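Local coordinates for protein major extracellular endoglucanase (Xanthomonas campestris pv. campestris, PDB 4TUF) that catalyses the endohydrolysis of (1->4)-beta-D-glucosidic linkages in cellulose, lichenin and cereal beta-D-glucans, and is represented here by its TIM-barrel catalytic domain, at residues A[233-238]-A[263-268]; A[197-202]-A[208-213]; A[259-264]-A[291-296]; A[202-207]-A[219-224]; A[56-61]-A[308-313]. All blocks are in the same frame, centred on the assembly; numbering follows the deposited sequence.

Overall arrangement
All five contacts lie in the TIM barrel of the catalytic domain. Interaction 5 is the most central, its centre about 5 Å from that of the chain, and joins segments whose nearest ends are 247 residues apart, so the other four fall within its span. Along the chain, interactions 2 and 4 interlock in the long loop between strands 192-195 and 231-238, sharing P202, with centres about 11 Å apart. Interactions 1 and 3 follow and share helix 257-266, packed inward on strand 231-238 and along the barrel against helix 288-303; their centres are about 10 Å apart. Interactions 1, 2 and 5 each have side chains near the probable catalytic glutamates E157 and E278, whereas interaction 4 staples the distant loop surface.

Interaction 1. Residues A[233-238]-A[263-268]; sequences LAPHVY and RHFGQF
P235 of strand 231-238 meets F265 of helix 257-266, joining the first strand and the helix of a beta-alpha-beta unit in the TIM barrel. The tight part lies here: P235 CG is 3.5 Å from F265 CB, and the two side chains cross at about a right angle. With chi1 at 58°, F265 CG sits between its own backbone N and carbonyl carbon, and the ring extends beside the strand until CE1 comes 4.3 Å from V237 CB. L276 of strand 276-280, the next strand of the unit, touches P235, V237 and F265 and joins this buried apolar layer. Packing is looser at the L233 end of the segment, where L233 CD1 is 4.3 Å from F268 CB; the F268 ring leads away from the strand, and F268 touches a bound dihydrogenphosphate ion. On the solvent side, Q267 takes no part in the apolar layer. Its amide turns back on the helix instead, and NE2 donates to R263 O over 2.8 Å, with the acceptor in the plane of the amide.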
# COMPACT_ATOMS: atom_id res chain seq x y z
N LEU A 233 -3.59 6.81 -7.89
CA LEU A 233 -3.52 7.49 -6.61
C LEU A 233 -3.88 6.51 -5.49
O LEU A 233 -4.89 5.80 -5.58
CB LEU A 233 -4.45 8.70 -6.58
CG LEU A 233 -4.20 9.85 -7.56
CD1 LEU A 233 -5.31 10.87 -7.41
CD2 LEU A 233 -2.85 10.50 -7.33
N ALA A 234 -3.06 6.48 -4.44
CA ALA A 234 -3.21 5.46 -3.42
C ALA A 234 -3.00 5.98 -2.00
O ALA A 234 -2.07 5.56 -1.31
CB ALA A 234 -2.25 4.31 -3.69
N PRO A 235 -3.87 6.89 -1.54
CA PRO A 235 -3.68 7.42 -0.19
C PRO A 235 -3.98 6.37 0.88
O PRO A 235 -4.52 5.30 0.57
CB PRO A 235 -4.69 8.56 -0.12
CG PRO A 235 -5.78 8.14 -1.03
CD PRO A 235 -5.10 7.41 -2.16
N HIS A 236 -3.63 6.68 2.12
CA HIS A 236 -3.95 5.82 3.24
C HIS A 236 -4.98 6.50 4.13
O HIS A 236 -5.07 7.73 4.16
CB HIS A 236 -2.70 5.49 4.05
CG HIS A 236 -1.65 4.75 3.29
ND1 HIS A 236 -0.53 4.21 3.89
CD2 HIS A 236 -1.54 4.45 1.97
CE1 HIS A 236 0.22 3.62 2.98
NE2 HIS A 236 -0.38 3.75 1.80
N VAL A 237 -5.76 5.71 4.85
CA VAL A 237 -6.65 6.25 5.86
C VAL A 237 -6.86 5.21 6.96
O VAL A 237 -6.96 4.02 6.67
CB VAL A 237 -8.01 6.67 5.24
CG1 VAL A 237 -8.58 5.55 4.40
CG2 VAL A 237 -8.99 7.09 6.32
N TYR A 238 -6.89 5.66 8.21
CA TYR A 238 -7.11 4.76 9.33
C TYR A 238 -8.18 5.30 10.28
O TYR A 238 -8.69 6.42 10.09
CB TYR A 238 -5.81 4.54 10.10
CG TYR A 238 -4.64 4.17 9.23
CD1 TYR A 238 -4.37 2.85 8.91
CD2 TYR A 238 -3.81 5.16 8.71
CE1 TYR A 238 -3.31 2.52 8.10
CE2 TYR A 238 -2.74 4.84 7.91
CZ TYR A 238 -2.49 3.51 7.61
OH TYR A 238 -1.43 3.18 6.80
N ARG A 263 -12.77 15.43 1.31
CA ARG A 263 -11.74 16.46 1.31
C ARG A 263 -10.33 15.92 1.09
O ARG A 263 -9.58 16.45 0.26
CB ARG A 263 -11.77 17.23 2.63
CG ARG A 263 -10.70 18.29 2.72
CD ARG A 263 -11.11 19.42 3.64
NE ARG A 263 -11.11 19.02 5.05
CZ ARG A 263 -12.05 19.35 5.92
NH1 ARG A 263 -13.09 20.08 5.52
NH2 ARG A 263 -11.97 18.95 7.18
N HIS A 264 -9.93 14.95 1.91
CA HIS A 264 -8.60 14.35 1.84
C HIS A 264 -8.25 13.54 0.59
O HIS A 264 -7.17 13.69 0.05
CB HIS A 264 -8.34 13.51 3.09
CG HIS A 264 -8.25 14.31 4.35
ND1 HIS A 264 -8.37 13.74 5.59
CD2 HIS A 264 -8.06 15.63 4.55
CE1 HIS A 264 -8.25 14.68 6.51
NE2 HIS A 264 -8.06 15.83 5.90
N PHE A 265 -9.16 12.69 0.12
CA PHE A 265 -8.90 11.95 -1.11
C PHE A 265 -10.05 11.82 -2.08
O PHE A 265 -9.85 11.67 -3.24
CB PHE A 265 -8.31 10.58 -0.81
CG PHE A 265 -9.17 9.73 0.06
CD1 PHE A 265 -9.06 9.80 1.39
CD2 PHE A 265 -10.07 8.87 -0.48
CE1 PHE A 265 -9.83 9.04 2.19
CE2 PHE A 265 -10.86 8.10 0.31
CZ PHE A 265 -10.74 8.19 1.65
N GLY A 266 -11.25 11.80 -1.56
CA GLY A 266 -12.42 11.37 -2.27
C GLY A 266 -12.80 12.20 -3.45
O GLY A 266 -13.26 11.73 -4.45
N GLN A 267 -12.63 13.48 -3.29
CA GLN A 267 -12.97 14.44 -4.33
C GLN A 267 -12.20 14.22 -5.64
O GLN A 267 -12.56 14.77 -6.68
CB GLN A 267 -12.71 15.86 -3.84
CG GLN A 267 -11.29 16.08 -3.36
CD GLN A 267 -10.95 17.54 -3.15
OE1 GLN A 267 -11.21 18.38 -4.01
NE2 GLN A 267 -10.38 17.86 -1.99
N PHE A 268 -11.15 13.41 -5.58
CA PHE A 268 -10.33 13.14 -6.76
C PHE A 268 -10.76 11.88 -7.48
O PHE A 268 -10.26 11.58 -8.57
CB PHE A 268 -8.86 13.05 -6.38
CG PHE A 268 -8.30 14.34 -5.85
CD1 PHE A 268 -7.90 15.34 -6.72
CD2 PHE A 268 -8.21 14.56 -4.49
CE1 PHE A 268 -7.40 16.53 -6.24
CE2 PHE A 268 -7.71 15.75 -4.01
CZ PHE A 268 -7.30 16.74 -4.88

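Interaction 2. Residues A[197-202]-A[208-213]; sequences GITDNP and GGIFWG
A chi1 of 47° places T199 OG1 between its backbone N and carbonyl carbon and leaves CG2 anti to the carbonyl carbon, where it lies 3.6 Å from F211 O and 4.0 Å from W212 CD1. D200 has CG beside its backbone N (chi1 -80°), which carries OD1 to G208. The G208 N to D200 OD1 bond is 3.0 Å long and almost straight (178°), arriving on the syn side but out of the carboxylate plane. A water donates to the same OD1 and weakly accepts from I210 N, while I210 packs its CD1 3.5 Å from T199 O. At the other end, G197 N bonds weakly to G213 O, and G213 CA makes a CH...O contact of 3.1 Å with G197 O. The two legs of this loop run in roughly opposite directions between barrel strands 192-195 and 231-238. W212 stacks on H159 and touches E157, the probable proton donor. Two donors on one carboxylate oxygen are consistent with D200 being ionised, tying G208 and, through water, I210 to it.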
# COMPACT_ATOMS: atom_id res chain seq x y z
N GLY A 197 -0.52 10.49 -0.80
CA GLY A 197 -0.61 11.87 -0.38
C GLY A 197 0.45 12.22 0.64
O GLY A 197 1.38 11.46 0.89
N ILE A 198 0.30 13.40 1.21
CA ILE A 198 1.18 13.87 2.27
C ILE A 198 0.31 14.13 3.49
O ILE A 198 -0.80 13.60 3.58
CB ILE A 198 1.94 15.13 1.85
CG1 ILE A 198 0.96 16.24 1.51
CG2 ILE A 198 2.82 14.81 0.64
CD1 ILE A 198 1.59 17.62 1.43
N THR A 199 0.79 14.93 4.43
CA THR A 199 -0.07 15.35 5.53
C THR A 199 -0.43 16.84 5.38
O THR A 199 -1.04 17.22 4.37
CB THR A 199 0.57 15.08 6.91
OG1 THR A 199 1.93 15.51 6.92
CG2 THR A 199 0.53 13.59 7.19
N ASP A 200 -0.08 17.66 6.36
CA ASP A 200 -0.36 19.10 6.29
C ASP A 200 0.49 19.77 5.22
O ASP A 200 1.66 19.43 5.03
CB ASP A 200 -0.10 19.77 7.64
CG ASP A 200 -1.23 19.58 8.63
OD1 ASP A 200 -2.19 18.83 8.32
OD2 ASP A 200 -1.16 20.17 9.73
N ASN A 201 -0.10 20.74 4.52
CA ASN A 201 0.62 21.46 3.47
C ASN A 201 0.43 22.98 3.58
O ASN A 201 -0.66 23.46 3.90
CB ASN A 201 0.16 20.97 2.10
CG ASN A 201 1.15 21.28 1.01
OD1 ASN A 201 2.30 20.86 1.08
ND2 ASN A 201 0.71 22.01 -0.01
N PRO A 202 1.50 23.74 3.34
CA PRO A 202 1.39 25.20 3.45
C PRO A 202 0.52 25.87 2.36
O PRO A 202 0.17 27.03 2.54
CB PRO A 202 2.84 25.68 3.33
CG PRO A 202 3.60 24.54 2.78
CD PRO A 202 2.90 23.29 3.20
N GLY A 208 -4.90 19.69 9.36
CA GLY A 208 -5.35 19.11 10.61
C GLY A 208 -6.09 17.79 10.45
O GLY A 208 -6.94 17.64 9.57
N GLY A 209 -5.77 16.83 11.31
CA GLY A 209 -6.47 15.56 11.34
C GLY A 209 -6.17 14.69 10.13
O GLY A 209 -7.02 13.93 9.68
N ILE A 210 -4.95 14.80 9.62
CA ILE A 210 -4.54 14.03 8.45
C ILE A 210 -3.60 12.89 8.82
O ILE A 210 -2.66 13.07 9.60
CB ILE A 210 -3.85 14.94 7.41
CG1 ILE A 210 -4.78 16.08 7.00
CG2 ILE A 210 -3.44 14.14 6.20
CD1 ILE A 210 -4.21 16.97 5.93
N PHE A 211 -3.85 11.71 8.27
CA PHE A 211 -2.99 10.55 8.48
C PHE A 211 -1.84 10.56 7.48
O PHE A 211 -1.96 11.16 6.41
CB PHE A 211 -3.78 9.25 8.36
CG PHE A 211 -4.77 9.02 9.47
CD1 PHE A 211 -4.37 8.46 10.67
CD2 PHE A 211 -6.10 9.36 9.31
CE1 PHE A 211 -5.28 8.25 11.69
CE2 PHE A 211 -7.02 9.15 10.33
CZ PHE A 211 -6.61 8.59 11.52
N TRP A 212 -0.74 9.90 7.83
CA TRP A 212 0.42 9.80 6.95
C TRP A 212 0.03 9.30 5.56
O TRP A 212 -0.67 8.30 5.43
CB TRP A 212 1.47 8.86 7.54
CG TRP A 212 2.12 9.35 8.79
CD1 TRP A 212 1.87 10.51 9.45
CD2 TRP A 212 3.15 8.68 9.53
NE1 TRP A 212 2.67 10.61 10.57
CE2 TRP A 212 3.47 9.50 10.64
CE3 TRP A 212 3.83 7.47 9.37
CZ2 TRP A 212 4.44 9.14 11.57
CZ3 TRP A 212 4.79 7.12 10.30
CH2 TRP A 212 5.09 7.95 11.39
N GLY A 213 0.47 10.02 4.53
CA GLY A 213 0.16 9.65 3.16
C GLY A 213 -1.32 9.74 2.85
O GLY A 213 -1.81 9.08 1.93
O HOH W 1 -2.30 16.67 10.25

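Interaction 3. Residues A[259-264]-A[291-296]; sequences AIWERH and KTWQDA
W261 of helix 257-266 points its indole edge at the face of W293 from helix 288-303, linking two successive helices on the outside of the TIM barrel. The pair is an offset T-shaped stack, with planes at 75° and the centroids of the W261 six-membered ring and the W293 five-membered ring 5.5 Å apart. CZ2 of W261 makes the nearest approach, 3.4 Å from W293 NE1. W293 reaches it because its CG is anti to the backbone N (chi1 175°), so that the indole swings over toward the neighbouring helix although its CB does not head there. Farther along the same W261 edge, CH2 lies 3.9 Å from A296 CB, placing the ring end against the next turn of helix 288-303. V237 of barrel strand 231-238 touches both tryptophans, and Y300 and F248 add further rings to W261 and W293 respectively. The two indole nitrogens share one acceptor: a water near the plane of the W261 ring lies 3.1 Å from W261 NE1 and 2.6 Å from W293 NE1.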
# COMPACT_ATOMS: atom_id res chain seq x y z
N ALA A 259 -17.53 13.79 4.49
CA ALA A 259 -17.00 15.09 4.09
C ALA A 259 -15.49 15.16 4.28
O ALA A 259 -14.78 15.82 3.51
CB ALA A 259 -17.68 16.19 4.89
N ILE A 260 -15.00 14.47 5.30
CA ILE A 260 -13.58 14.48 5.62
C ILE A 260 -12.79 13.60 4.66
O ILE A 260 -11.72 13.98 4.18
CB ILE A 260 -13.36 14.04 7.07
CG1 ILE A 260 -13.86 15.13 8.02
CG2 ILE A 260 -11.89 13.72 7.33
CD1 ILE A 260 -14.00 14.68 9.44
N TRP A 261 -13.33 12.42 4.36
CA TRP A 261 -12.74 11.54 3.36
C TRP A 261 -12.79 12.19 1.99
O TRP A 261 -11.85 12.08 1.21
CB TRP A 261 -13.47 10.19 3.34
CG TRP A 261 -13.33 9.41 4.61
CD1 TRP A 261 -12.25 9.39 5.45
CD2 TRP A 261 -14.32 8.56 5.20
NE1 TRP A 261 -12.51 8.56 6.51
CE2 TRP A 261 -13.77 8.04 6.38
CE3 TRP A 261 -15.61 8.18 4.83
CZ2 TRP A 261 -14.47 7.17 7.21
CZ3 TRP A 261 -16.30 7.31 5.66
CH2 TRP A 261 -15.73 6.81 6.83
N GLU A 262 -13.90 12.86 1.70
CA GLU A 262 -14.05 13.57 0.43
C GLU A 262 -12.95 14.61 0.28
O GLU A 262 -12.28 14.66 -0.75
CB GLU A 262 -15.43 14.22 0.33
CG GLU A 262 -15.69 14.95 -0.98
CD GLU A 262 -16.01 14.01 -2.13
OE1 GLU A 262 -16.01 12.77 -1.92
OE2 GLU A 262 -16.27 14.51 -3.24
N ARG A 263 -12.77 15.43 1.31
CA ARG A 263 -11.74 16.46 1.31
C ARG A 263 -10.33 15.92 1.09
O ARG A 263 -9.58 16.45 0.26
CB ARG A 263 -11.77 17.23 2.63
CG ARG A 263 -10.70 18.29 2.72
CD ARG A 263 -11.11 19.42 3.64
NE ARG A 263 -11.11 19.02 5.05
CZ ARG A 263 -12.05 19.35 5.92
NH1 ARG A 263 -13.09 20.08 5.52
NH2 ARG A 263 -11.97 18.95 7.18
N HIS A 264 -9.93 14.95 1.91
CA HIS A 264 -8.60 14.35 1.84
C HIS A 264 -8.25 13.54 0.59
O HIS A 264 -7.17 13.69 0.05
CB HIS A 264 -8.34 13.51 3.09
CG HIS A 264 -8.25 14.31 4.35
ND1 HIS A 264 -8.37 13.74 5.59
CD2 HIS A 264 -8.06 15.63 4.55
CE1 HIS A 264 -8.25 14.68 6.51
NE2 HIS A 264 -8.06 15.83 5.90
N LYS A 291 -15.35 -0.53 14.54
CA LYS A 291 -16.34 -1.30 13.81
C LYS A 291 -17.15 -0.33 12.95
O LYS A 291 -17.14 -0.42 11.72
CB LYS A 291 -17.25 -2.07 14.78
CG LYS A 291 -17.63 -3.47 14.33
CD LYS A 291 -18.68 -3.45 13.23
CE LYS A 291 -19.32 -4.82 13.06
NZ LYS A 291 -20.39 -4.81 12.02
N THR A 292 -17.82 0.60 13.61
CA THR A 292 -18.58 1.65 12.94
C THR A 292 -17.78 2.37 11.85
O THR A 292 -18.26 2.57 10.74
CB THR A 292 -19.08 2.70 13.94
OG1 THR A 292 -19.73 2.05 15.04
CG2 THR A 292 -20.06 3.65 13.27
N TRP A 293 -16.54 2.74 12.17
CA TRP A 293 -15.69 3.48 11.25
C TRP A 293 -15.41 2.71 9.95
O TRP A 293 -15.53 3.27 8.86
CB TRP A 293 -14.37 3.86 11.92
CG TRP A 293 -13.43 4.53 10.96
CD1 TRP A 293 -13.40 5.85 10.63
CD2 TRP A 293 -12.40 3.90 10.19
NE1 TRP A 293 -12.41 6.08 9.70
CE2 TRP A 293 -11.78 4.90 9.42
CE3 TRP A 293 -11.94 2.59 10.08
CZ2 TRP A 293 -10.73 4.63 8.55
CZ3 TRP A 293 -10.90 2.32 9.22
CH2 TRP A 293 -10.30 3.33 8.47
N GLN A 294 -15.02 1.45 10.08
CA GLN A 294 -14.73 0.62 8.90
C GLN A 294 -15.98 0.42 8.06
O GLN A 294 -15.91 0.47 6.83
CB GLN A 294 -14.14 -0.74 9.31
CG GLN A 294 -12.76 -0.64 9.92
CD GLN A 294 -11.96 -1.93 9.82
OE1 GLN A 294 -12.05 -2.65 8.82
NE2 GLN A 294 -11.19 -2.23 10.85
N ASP A 295 -17.11 0.19 8.71
CA ASP A 295 -18.38 0.03 8.02
C ASP A 295 -18.70 1.27 7.18
O ASP A 295 -19.06 1.16 6.01
CB ASP A 295 -19.51 -0.23 9.01
CG ASP A 295 -19.49 -1.65 9.55
OD1 ASP A 295 -18.95 -2.55 8.88
OD2 ASP A 295 -20.03 -1.86 10.66
N ALA A 296 -18.55 2.45 7.79
CA ALA A 296 -18.86 3.71 7.11
C ALA A 296 -17.93 3.99 5.94
O ALA A 296 -18.36 4.52 4.91
CB ALA A 296 -18.81 4.86 8.11
O HOH W 2 -10.72 7.90 8.93

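Interaction 4. Residues A[202-207]-A[219-224]; sequences PVCSTN and LACTPL
C204 and C221 carry nearly all of this contact through a disulfide, SG to SG 2.0 Å, across a surface loop. C204 gives up the most area. Its SG is anti to the backbone N (chi1 -171°), which stretches the sulfur out toward the 219-224 segment. C221 replies with SG beside its own backbone N (chi1 -59°). The torsion about the S-S bond is 91°, close to the perpendicular usual for disulfides and of right-handed sense, and the two CA atoms are 6.3 Å apart. A220 adds a small flank, its CB 4.2 Å from C204 SG, so the apolar part of the contact beyond the covalent link is slight.

Segment 202-207 also has polar links of its own. S205 OG donates to N207 OD1 over 2.7 Å and is also bonded to N215, while N207 ND2 reaches N201 O, tying residues 202-207 to the rest of the loop. On the other side, L219 packs inward on L233 of strand 231-238 and touches a bound dihydrogenphosphate ion.

Both segments belong to the long connection between strands 192-195 and 231-238, neighbouring parallel strands of the barrel that have no regular helix between them here. The result is a disulfide cross-link within an irregular surface loop, a common reinforcement in secreted enzymes such as this extracellular TIM-barrel endoglucanase.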
# COMPACT_ATOMS: atom_id res chain seq x y z
N PRO A 202 1.50 23.74 3.34
CA PRO A 202 1.39 25.20 3.45
C PRO A 202 0.52 25.87 2.36
O PRO A 202 0.17 27.03 2.54
CB PRO A 202 2.84 25.68 3.33
CG PRO A 202 3.60 24.54 2.78
CD PRO A 202 2.90 23.29 3.20
N VAL A 203 0.20 25.16 1.28
CA VAL A 203 -0.73 25.70 0.28
C VAL A 203 -1.75 24.67 -0.19
O VAL A 203 -1.49 23.47 -0.16
CB VAL A 203 -0.01 26.24 -0.99
CG1 VAL A 203 0.87 27.43 -0.68
CG2 VAL A 203 0.78 25.13 -1.68
N CYS A 204 -2.91 25.16 -0.63
CA CYS A 204 -3.94 24.35 -1.26
C CYS A 204 -4.29 23.12 -0.44
O CYS A 204 -4.28 21.99 -0.93
CB CYS A 204 -3.49 23.93 -2.66
SG CYS A 204 -4.74 23.12 -3.69
N SER A 205 -4.60 23.35 0.83
CA SER A 205 -4.97 22.27 1.74
C SER A 205 -5.63 22.81 2.99
O SER A 205 -5.12 23.75 3.60
CB SER A 205 -3.74 21.44 2.12
OG SER A 205 -4.03 20.54 3.17
N THR A 206 -6.77 22.24 3.37
CA THR A 206 -7.30 22.47 4.71
C THR A 206 -6.65 21.45 5.64
O THR A 206 -6.85 20.25 5.50
CB THR A 206 -8.82 22.34 4.77
OG1 THR A 206 -9.42 23.36 3.97
CG2 THR A 206 -9.31 22.49 6.21
N ASN A 207 -5.85 21.95 6.58
CA ASN A 207 -4.99 21.10 7.39
C ASN A 207 -5.63 20.58 8.67
O ASN A 207 -6.75 20.96 9.03
CB ASN A 207 -3.71 21.85 7.74
CG ASN A 207 -2.83 22.09 6.53
OD1 ASN A 207 -2.92 21.37 5.53
ND2 ASN A 207 -1.98 23.10 6.61
N LEU A 219 -3.08 18.37 -4.93
CA LEU A 219 -3.14 17.93 -6.32
C LEU A 219 -4.08 18.81 -7.15
O LEU A 219 -3.98 18.87 -8.38
CB LEU A 219 -3.58 16.47 -6.38
CG LEU A 219 -3.75 15.81 -7.75
CD1 LEU A 219 -2.45 15.89 -8.54
CD2 LEU A 219 -4.20 14.37 -7.59
N ALA A 220 -4.99 19.50 -6.48
CA ALA A 220 -5.93 20.37 -7.17
C ALA A 220 -5.23 21.62 -7.70
O ALA A 220 -5.67 22.22 -8.69
CB ALA A 220 -7.08 20.75 -6.25
N CYS A 221 -4.15 22.02 -7.04
CA CYS A 221 -3.40 23.22 -7.42
C CYS A 221 -2.20 22.86 -8.29
O CYS A 221 -1.77 23.66 -9.13
CB CYS A 221 -2.91 23.98 -6.19
SG CYS A 221 -4.23 24.52 -5.08
N THR A 222 -1.68 21.66 -8.08
CA THR A 222 -0.43 21.25 -8.71
C THR A 222 -0.53 19.84 -9.27
O THR A 222 -0.25 18.87 -8.57
CB THR A 222 0.75 21.32 -7.72
OG1 THR A 222 0.72 22.57 -7.01
CG2 THR A 222 2.07 21.20 -8.45
N PRO A 223 -0.94 19.72 -10.53
CA PRO A 223 -1.03 18.43 -11.22
C PRO A 223 0.31 17.70 -11.25
O PRO A 223 1.37 18.33 -11.27
CB PRO A 223 -1.46 18.82 -12.64
CG PRO A 223 -2.09 20.15 -12.50
CD PRO A 223 -1.35 20.84 -11.40
N LEU A 224 0.26 16.37 -11.25
CA LEU A 224 1.46 15.56 -11.35
C LEU A 224 1.88 15.38 -12.80
O LEU A 224 1.05 15.08 -13.66
CB LEU A 224 1.22 14.19 -10.70
CG LEU A 224 1.11 14.21 -9.18
CD1 LEU A 224 0.59 12.87 -8.67
CD2 LEU A 224 2.46 14.55 -8.57

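Interaction 5. Residues A[56-61]-A[308-313]; sequences AVRLPF and QGFYWS
The interior of the TIM barrel is where F310 of strand 309-311 meets A56, V57 and R58 of strand 56-61. The two strands are not sheet neighbours: strand 16-23 pairs with both, and their axes come within 7.5 Å at an angle of 67°. No backbone hydrogen bond joins them; one phenyl ring packs on the side chains and backbone of the other strand. F310 has CG beside its backbone N (chi1 -65°), which lays the CD2-CE2 side of the ring along the other strand. CD2 is 3.6 Å from R58 CB, and CE2 lies 3.9 Å from A56 CB and 3.7 Å from V57 C, all approached obliquely.

R58 contributes its base here and its charge farther on. CG is anti to the backbone N (chi1 -173°), and the chain runs extended to NE, carrying the guanidinium away from F310. NH2 forms salt bridges with D153 and E196, and NH1 forms one with E278, the probable nucleophile; N23 and N156 add hydrogen bonds. Such a web would be expected to fix the guanidinium beside E278 in this glycoside hydrolase family 5 site.

L19 and N23 of strand 16-23 and L107 of strand 105-110 also touch the F310 ring within the barrel, while V57, pointing the other way, packs on F99 of the outer helix 88-102.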
# COMPACT_ATOMS: atom_id res chain seq x y z
N ALA A 56 -5.04 -9.79 -5.04
CA ALA A 56 -4.03 -8.76 -5.15
C ALA A 56 -3.29 -8.58 -3.83
O ALA A 56 -3.86 -8.74 -2.76
CB ALA A 56 -4.65 -7.45 -5.59
N VAL A 57 -2.01 -8.24 -3.93
CA VAL A 57 -1.15 -8.13 -2.76
C VAL A 57 -0.23 -6.91 -2.87
O VAL A 57 0.34 -6.64 -3.93
CB VAL A 57 -0.32 -9.42 -2.58
CG1 VAL A 57 1.06 -9.13 -2.03
CG2 VAL A 57 -1.05 -10.41 -1.69
N ARG A 58 -0.12 -6.16 -1.78
CA ARG A 58 0.83 -5.06 -1.70
C ARG A 58 2.03 -5.51 -0.86
O ARG A 58 1.88 -5.85 0.31
CB ARG A 58 0.17 -3.82 -1.10
CG ARG A 58 1.01 -2.55 -1.11
CD ARG A 58 0.16 -1.38 -0.64
NE ARG A 58 0.86 -0.10 -0.60
CZ ARG A 58 1.41 0.43 0.49
NH1 ARG A 58 1.35 -0.24 1.64
NH2 ARG A 58 2.01 1.61 0.44
N LEU A 59 3.22 -5.52 -1.47
CA LEU A 59 4.43 -6.02 -0.83
C LEU A 59 5.41 -4.93 -0.40
O LEU A 59 6.18 -4.43 -1.22
CB LEU A 59 5.17 -6.98 -1.76
CG LEU A 59 4.91 -8.48 -1.64
CD1 LEU A 59 5.93 -9.23 -2.48
CD2 LEU A 59 4.99 -8.92 -0.19
N PRO A 60 5.38 -4.55 0.88
CA PRO A 60 6.43 -3.66 1.37
C PRO A 60 7.82 -4.30 1.27
O PRO A 60 7.97 -5.50 1.47
CB PRO A 60 6.04 -3.43 2.84
CG PRO A 60 4.56 -3.66 2.88
CD PRO A 60 4.30 -4.75 1.87
N PHE A 61 8.83 -3.50 0.94
CA PHE A 61 10.21 -3.95 0.96
C PHE A 61 11.11 -2.80 1.42
O PHE A 61 10.66 -1.67 1.56
CB PHE A 61 10.65 -4.45 -0.42
CG PHE A 61 10.75 -3.37 -1.46
CD1 PHE A 61 11.93 -2.66 -1.64
CD2 PHE A 61 9.65 -3.04 -2.24
CE1 PHE A 61 12.01 -1.65 -2.59
CE2 PHE A 61 9.73 -2.04 -3.19
CZ PHE A 61 10.91 -1.34 -3.36
N GLN A 308 -12.23 -1.44 -4.61
CA GLN A 308 -10.92 -2.08 -4.55
C GLN A 308 -9.97 -1.30 -3.67
O GLN A 308 -10.24 -0.16 -3.29
CB GLN A 308 -10.33 -2.22 -5.95
CG GLN A 308 -10.25 -0.93 -6.74
CD GLN A 308 -9.68 -1.14 -8.12
OE1 GLN A 308 -9.04 -2.16 -8.39
NE2 GLN A 308 -9.90 -0.18 -9.01
N GLY A 309 -8.84 -1.92 -3.35
CA GLY A 309 -7.88 -1.33 -2.44
C GLY A 309 -7.10 -2.42 -1.74
O GLY A 309 -7.27 -3.60 -2.04
N PHE A 310 -6.25 -2.02 -0.80
CA PHE A 310 -5.40 -2.97 -0.10
C PHE A 310 -5.60 -2.87 1.41
O PHE A 310 -5.15 -1.91 2.03
CB PHE A 310 -3.94 -2.75 -0.46
CG PHE A 310 -3.62 -3.02 -1.90
CD1 PHE A 310 -3.76 -2.02 -2.85
CD2 PHE A 310 -3.20 -4.27 -2.31
CE1 PHE A 310 -3.47 -2.27 -4.18
CE2 PHE A 310 -2.91 -4.53 -3.64
CZ PHE A 310 -3.05 -3.53 -4.58
N TYR A 311 -6.28 -3.86 1.98
CA TYR A 311 -6.50 -3.90 3.42
C TYR A 311 -5.20 -4.00 4.22
O TYR A 311 -4.24 -4.61 3.77
CB TYR A 311 -7.42 -5.07 3.78
CG TYR A 311 -8.01 -4.95 5.16
CD1 TYR A 311 -9.06 -4.07 5.41
CD2 TYR A 311 -7.52 -5.70 6.23
CE1 TYR A 311 -9.61 -3.94 6.67
CE2 TYR A 311 -8.06 -5.57 7.49
CZ TYR A 311 -9.11 -4.70 7.71
OH TYR A 311 -9.66 -4.57 8.96
N TRP A 312 -5.18 -3.39 5.40
CA TRP A 312 -4.06 -3.48 6.32
C TRP A 312 -4.48 -4.22 7.59
O TRP A 312 -5.24 -3.66 8.39
CB TRP A 312 -3.57 -2.07 6.67
CG TRP A 312 -2.32 -1.99 7.48
CD1 TRP A 312 -1.15 -2.63 7.23
CD2 TRP A 312 -2.09 -1.20 8.66
NE1 TRP A 312 -0.21 -2.31 8.18
CE2 TRP A 312 -0.76 -1.43 9.06
CE3 TRP A 312 -2.88 -0.33 9.41
CZ2 TRP A 312 -0.20 -0.81 10.19
CZ3 TRP A 312 -2.32 0.29 10.52
CH2 TRP A 312 -1.00 0.03 10.90
N SER A 313 -4.00 -5.45 7.81
CA SER A 313 -3.09 -6.16 6.92
C SER A 313 -3.38 -7.65 6.95
O SER A 313 -4.32 -8.09 7.60
CB SER A 313 -1.64 -5.93 7.34
OG SER A 313 -1.43 -6.44 8.65